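Local coordinates for hypothetical protein (Rhodococcus sp., PDB 2NS0) that is of unknown function, possibly related to S-adenosylmethionine tRNA ribosyltransferase, and probably folds as a small winged-helix-like domain, at residues E10-L15 with I77-T82; E48-L53 with V59-K64. One frame throughout, in Å; residues are numbered along the deposited sequence.

Interaction 1: E10-L15 with I77-T82; sequences ECIRAL and IRIRWT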
loop_
_atom_site.group_PDB
_atom_site.type_symbol
_atom_site.label_atom_id
_atom_site.label_comp_id
_atom_site.label_asym_id
_atom_site.label_seq_id
_atom_site.Cartn_x
_atom_site.Cartn_y
_atom_site.Cartn_z
ATOM N N GLU A 10 1.153 8.871 -2.700
ATOM C CA GLU A 10 0.043 9.489 -3.447
ATOM C C GLU A 10 -0.668 8.457 -4.279
ATOM O O GLU A 10 -1.868 8.505 -4.425
ATOM C CB GLU A 10 0.572 10.624 -4.347
ATOM C CG GLU A 10 -0.315 10.977 -5.575
ATOM C CD GLU A 10 -1.707 11.513 -5.227
ATOM O OE1 GLU A 10 -2.011 11.660 -4.024
ATOM O OE2 GLU A 10 -2.513 11.797 -6.171
ATOM N N CYS A 11 0.079 7.488 -4.800
ATOM C CA CYS A 11 -0.518 6.398 -5.568
ATOM C C CYS A 11 -1.363 5.467 -4.689
ATOM O O CYS A 11 -2.460 5.096 -5.104
ATOM C CB CYS A 11 0.549 5.611 -6.321
ATOM S SG CYS A 11 -0.174 4.291 -7.305
ATOM N N ILE A 12 -0.867 5.081 -3.503
ATOM C CA ILE A 12 -1.686 4.329 -2.519
ATOM C C ILE A 12 -3.001 5.065 -2.258
ATOM O O ILE A 12 -4.098 4.458 -2.320
ATOM C CB ILE A 12 -0.936 4.068 -1.181
ATOM C CG1 ILE A 12 0.201 3.071 -1.380
ATOM C CG2 ILE A 12 -1.898 3.470 -0.087
ATOM C CD1 ILE A 12 1.281 3.090 -0.278
ATOM N N ARG A 13 -2.914 6.372 -1.993
ATOM C CA ARG A 13 -4.133 7.179 -1.691
ATOM C C ARG A 13 -5.060 7.218 -2.885
ATOM O O ARG A 13 -6.249 7.058 -2.744
ATOM C CB ARG A 13 -3.810 8.610 -1.260
ATOM C CG ARG A 13 -3.147 8.669 0.099
ATOM C CD ARG A 13 -2.967 10.104 0.527
ATOM N NE ARG A 13 -2.174 10.232 1.737
ATOM C CZ ARG A 13 -1.002 10.847 1.808
ATOM N NH1 ARG A 13 -0.457 11.350 0.719
ATOM N NH2 ARG A 13 -0.361 10.956 2.969
ATOM N N ALA A 14 -4.498 7.417 -4.057
ATOM C CA ALA A 14 -5.274 7.544 -5.271
ATOM C C ALA A 14 -5.998 6.245 -5.565
ATOM O O ALA A 14 -7.174 6.278 -5.952
ATOM C CB ALA A 14 -4.374 7.903 -6.443
ATOM N N LEU A 15 -5.300 5.105 -5.440
ATOM C CA LEU A 15 -5.951 3.817 -5.722
ATOM C C LEU A 15 -7.018 3.507 -4.668
ATOM O O LEU A 15 -8.104 3.108 -5.018
ATOM C CB LEU A 15 -4.957 2.671 -5.817
ATOM C CG LEU A 15 -3.954 2.727 -6.983
ATOM C CD1 LEU A 15 -2.907 1.653 -6.857
ATOM C CD2 LEU A 15 -4.646 2.644 -8.309
ATOM N N ILE A 77 -0.162 -9.156 1.205
ATOM C CA ILE A 77 -0.820 -8.360 2.195
ATOM C C ILE A 77 -1.877 -7.502 1.483
ATOM O O ILE A 77 -1.856 -7.371 0.251
ATOM C CB ILE A 77 0.178 -7.435 2.949
ATOM C CG1 ILE A 77 0.930 -6.512 1.924
ATOM C CG2 ILE A 77 1.112 -8.293 3.891
ATOM C CD1 ILE A 77 1.826 -5.374 2.467
ATOM N N ARG A 78 -2.790 -6.933 2.264
ATOM C CA ARG A 78 -3.830 -6.028 1.734
ATOM C C ARG A 78 -3.640 -4.640 2.321
ATOM O O ARG A 78 -3.164 -4.517 3.442
ATOM C CB ARG A 78 -5.226 -6.536 2.123
ATOM C CG ARG A 78 -5.592 -7.935 1.615
ATOM C CD ARG A 78 -5.404 -8.059 0.093
ATOM N NE ARG A 78 -6.250 -7.146 -0.700
ATOM C CZ ARG A 78 -6.240 -7.136 -2.033
ATOM N NH1 ARG A 78 -5.446 -7.964 -2.690
ATOM N NH2 ARG A 78 -7.010 -6.317 -2.727
ATOM N N ILE A 79 -4.003 -3.591 1.573
ATOM C CA ILE A 79 -3.949 -2.201 2.106
ATOM C C ILE A 79 -5.325 -1.565 2.043
ATOM O O ILE A 79 -5.947 -1.602 0.996
ATOM C CB ILE A 79 -2.931 -1.302 1.316
ATOM C CG1 ILE A 79 -1.560 -1.996 1.200
ATOM C CG2 ILE A 79 -2.803 0.079 1.937
ATOM C CD1 ILE A 79 -0.628 -1.396 0.045
ATOM N N ARG A 80 -5.797 -1.004 3.160
ATOM C CA ARG A 80 -7.141 -0.419 3.273
ATOM C C ARG A 80 -7.065 0.916 4.024
ATOM O O ARG A 80 -6.154 1.142 4.850
ATOM C CB ARG A 80 -8.110 -1.381 4.034
ATOM C CG ARG A 80 -7.807 -1.507 5.541
ATOM C CD ARG A 80 -8.403 -2.771 6.123
ATOM N NE ARG A 80 -8.389 -2.747 7.588
ATOM C CZ ARG A 80 -8.842 -3.714 8.388
ATOM N NH1 ARG A 80 -9.377 -4.869 7.915
ATOM N NH2 ARG A 80 -8.769 -3.499 9.688
ATOM N N TRP A 81 -8.001 1.810 3.733
ATOM C CA TRP A 81 -8.223 2.983 4.585
ATOM C C TRP A 81 -8.525 2.501 6.002
ATOM O O TRP A 81 -9.270 1.530 6.205
ATOM C CB TRP A 81 -9.440 3.745 4.080
ATOM C CG TRP A 81 -9.279 4.513 2.784
ATOM C CD1 TRP A 81 -10.132 4.492 1.709
ATOM C CD2 TRP A 81 -8.215 5.422 2.439
ATOM N NE1 TRP A 81 -9.684 5.339 0.745
ATOM C CE2 TRP A 81 -8.502 5.919 1.156
ATOM C CE3 TRP A 81 -7.060 5.882 3.113
ATOM C CZ2 TRP A 81 -7.676 6.876 0.501
ATOM C CZ3 TRP A 81 -6.237 6.808 2.477
ATOM C CH2 TRP A 81 -6.548 7.299 1.170
ATOM N N THR A 82 -7.956 3.163 6.996
ATOM C CA THR A 82 -8.430 3.012 8.368
ATOM C C THR A 82 -9.895 3.486 8.442
ATOM O O THR A 82 -10.268 4.528 7.859
ATOM C CB THR A 82 -7.571 3.847 9.316
ATOM O OG1 THR A 82 -6.213 3.456 9.150
ATOM C CG2 THR A 82 -7.933 3.631 10.777
#
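I12 and I79 meet methyl to methyl, and beside them the indole of W81 lies against R13, where helix 5-18 packs on the edge strand 78-81 of a small winged-helix-like domain: three helices followed by a three-stranded antiparallel sheet. The two isoleucines cross at about a right angle and touch through their branch methyls, I12 CG2 and I79 CG2, 4.1 Å apart. Each has CG2 anti to its own backbone N, which sets both branch methyls on the side where helix and strand face each other. A beta-branched residue suits I79, whose CB points at the helix from a strand, while I12 also rests on A49 and L53 of helix 43-55 and so joins this contact to the core.

Nearer the surface, W81 swings its six-membered ring back to the helix although its CB sets off along the interface. The R13 side chain, extended from CG to NE, crosses that of W81 at about a right angle. The foot of the arginine does the touching, CB and CG coming up to the CH2 corner of the six-membered ring: W81 CH2 lies 3.8 Å from R13 CG and 3.7 Å from R13 CA. Guanidinium and indole planes are nearly parallel, 16° apart, but the guanidinium lies well beyond the ring and does not stack on it. Arginine serves here because its stem is apolar while its NE continues to a salt bridge with E58. W81 CZ2 comes within 3.5 Å of the carbonyl oxygen R13 O, which approaches the indole obliquely.

Interaction 2: E48-L53 with V59-K64; sequences EAAGRL and VEVTQK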
loop_
_atom_site.group_PDB
_atom_site.type_symbol
_atom_site.label_atom_id
_atom_site.label_comp_id
_atom_site.label_asym_id
_atom_site.label_seq_id
_atom_site.Cartn_x
_atom_site.Cartn_y
_atom_site.Cartn_z
ATOM N N GLU A 48 7.254 -0.019 2.181
ATOM C CA GLU A 48 7.743 1.054 3.049
ATOM C C GLU A 48 6.751 2.200 3.080
ATOM O O GLU A 48 6.438 2.718 4.144
ATOM C CB GLU A 48 9.137 1.556 2.643
ATOM C CG GLU A 48 10.237 0.544 2.838
ATOM C CD GLU A 48 10.542 0.293 4.295
ATOM O OE1 GLU A 48 10.341 1.206 5.142
ATOM O OE2 GLU A 48 11.000 -0.824 4.605
ATOM N N ALA A 49 6.244 2.569 1.905
ATOM C CA ALA A 49 5.216 3.610 1.797
ATOM C C ALA A 49 3.947 3.294 2.584
ATOM O O ALA A 49 3.463 4.148 3.367
ATOM C CB ALA A 49 4.895 3.905 0.317
ATOM N N ALA A 50 3.386 2.103 2.365
ATOM C CA ALA A 50 2.258 1.608 3.160
ATOM C C ALA A 50 2.588 1.679 4.677
ATOM O O ALA A 50 1.746 2.035 5.484
ATOM C CB ALA A 50 1.902 0.168 2.711
ATOM N N GLY A 51 3.829 1.358 5.051
ATOM C CA GLY A 51 4.247 1.391 6.488
ATOM C C GLY A 51 4.190 2.812 7.047
ATOM O O GLY A 51 3.688 3.051 8.152
ATOM N N ARG A 52 4.692 3.765 6.274
ATOM C CA ARG A 52 4.577 5.164 6.655
ATOM C C ARG A 52 3.120 5.654 6.790
ATOM O O ARG A 52 2.790 6.350 7.745
ATOM C CB ARG A 52 5.392 6.063 5.702
ATOM C CG ARG A 52 6.908 5.896 5.874
ATOM C CD ARG A 52 7.721 6.917 5.017
ATOM N NE ARG A 52 7.333 6.871 3.609
ATOM C CZ ARG A 52 7.891 6.084 2.684
ATOM N NH1 ARG A 52 8.906 5.274 2.982
ATOM N NH2 ARG A 52 7.434 6.126 1.439
ATOM N N LEU A 53 2.249 5.299 5.843
ATOM C CA LEU A 53 0.849 5.697 5.924
ATOM C C LEU A 53 0.098 4.985 7.049
ATOM O O LEU A 53 -0.837 5.533 7.625
ATOM C CB LEU A 53 0.138 5.473 4.579
ATOM C CG LEU A 53 0.634 6.396 3.469
ATOM C CD1 LEU A 53 -0.194 6.119 2.189
ATOM C CD2 LEU A 53 0.561 7.825 3.860
ATOM N N VAL A 59 -3.944 4.489 6.742
ATOM C CA VAL A 59 -4.296 3.197 6.204
ATOM C C VAL A 59 -3.942 2.130 7.228
ATOM O O VAL A 59 -3.172 2.404 8.158
ATOM C CB VAL A 59 -3.550 2.898 4.842
ATOM C CG1 VAL A 59 -3.778 4.036 3.801
ATOM C CG2 VAL A 59 -2.073 2.567 5.057
ATOM N N GLU A 60 -4.522 0.937 7.059
ATOM C CA GLU A 60 -4.064 -0.272 7.747
ATOM C C GLU A 60 -3.636 -1.313 6.724
ATOM O O GLU A 60 -4.203 -1.416 5.609
ATOM C CB GLU A 60 -5.175 -0.896 8.603
ATOM C CG GLU A 60 -5.579 -0.051 9.794
ATOM C CD GLU A 60 -6.871 -0.501 10.400
ATOM O OE1 GLU A 60 -7.852 -0.721 9.638
ATOM O OE2 GLU A 60 -6.893 -0.666 11.640
ATOM N N VAL A 61 -2.674 -2.124 7.124
ATOM C CA VAL A 61 -2.225 -3.209 6.276
ATOM C C VAL A 61 -2.681 -4.480 6.998
ATOM O O VAL A 61 -2.552 -4.573 8.246
ATOM C CB VAL A 61 -0.664 -3.202 6.145
ATOM C CG1 VAL A 61 -0.173 -4.461 5.409
ATOM C CG2 VAL A 61 -0.130 -1.879 5.512
ATOM N N THR A 62 -3.231 -5.434 6.240
ATOM C CA THR A 62 -3.698 -6.699 6.796
ATOM C C THR A 62 -3.091 -7.882 6.062
ATOM O O THR A 62 -2.712 -7.796 4.900
ATOM C CB THR A 62 -5.262 -6.851 6.798
ATOM O OG1 THR A 62 -5.737 -6.960 5.456
ATOM C CG2 THR A 62 -5.968 -5.646 7.512
ATOM N N GLN A 63 -2.994 -8.989 6.775
ATOM C CA GLN A 63 -2.580 -10.255 6.209
ATOM C C GLN A 63 -3.414 -11.333 6.883
ATOM O O GLN A 63 -3.471 -11.426 8.102
ATOM C CB GLN A 63 -1.105 -10.497 6.461
ATOM C CG GLN A 63 -0.642 -11.671 5.669
ATOM C CD GLN A 63 0.827 -11.885 5.802
ATOM O OE1 GLN A 63 1.562 -11.690 4.842
ATOM N NE2 GLN A 63 1.273 -12.298 6.978
ATOM N N LYS A 64 -4.078 -12.132 6.067
ATOM C CA LYS A 64 -5.016 -13.103 6.552
ATOM C C LYS A 64 -6.030 -12.538 7.550
ATOM O O LYS A 64 -6.389 -13.203 8.532
ATOM C CB LYS A 64 -4.246 -14.304 7.127
ATOM C CG LYS A 64 -3.345 -14.887 6.060
ATOM C CD LYS A 64 -2.508 -15.933 6.560
ATOM C CE LYS A 64 -1.550 -16.263 5.486
ATOM N NZ LYS A 64 -0.731 -17.343 5.956
#
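V59, at the first position of strand 59-63, sets its side chain against L53 and A50 of helix 43-55 and does most of the work between the two. Its CB leaves the backbone toward the helix and divides into two methyls. CG1 points past L53 and touches it loosely, 4.2 Å from L53 CB. CG2 makes the closer contact: it lies between the backbone N and the carbonyl carbon, and from there it reaches the last turns of the helix, standing 3.7 Å from L53 CB and 3.8 Å from L53 C, with the carbonyl oxygen A50 O at 3.9 Å. One methyl thus covers the root of a leucine and the backbone one turn earlier. V59 CA and L53 CA are 5.7 Å apart because the strand starts just after the helix ends, and a valine's short branches suit so narrow a space.

Helix 43-55 is the third helix of the winged-helix-like fold, and after a short turn the chain re-enters as the central strand of the sheet, running at 126° to the helix. At this junction V59 N donates to L53 O over 3.4 Å, a weak bond but a fairly straight one, with 163° at the hydrogen. Farther along, where A50 CA and V61 CA stand 7.3 Å apart, the methyl of A50 and a branch of V61 are enough to close the space, A50 CB meeting V61 CG2 at 4.0 Å. A50, with a single methyl, leaves room for I79 of strand 78-81 to touch it too. L53 also packs against R13 of helix 5-18, and V59 itself touches L16 of that helix and W81 of the neighbouring strand.

How the interactions relate
The two contacts have centres about 8 Å apart and share one antiparallel sheet, in which strands 59-63 and 78-81 are neighbours. Interaction 2 is local, joining helix 43-55 to the strand that follows it; interaction 1 joins helix 5-18 near the start of the chain to the last strand, so that interaction 2 is nested within the loop that interaction 1 closes. The strands are tied directly, by a probable hydrogen bond from R78 N to T62 O and a salt bridge between R80 and E60. Both contacts lie on one core, and helix 27-34 packs on helix 5-18 as well, consistent with a single compact domain.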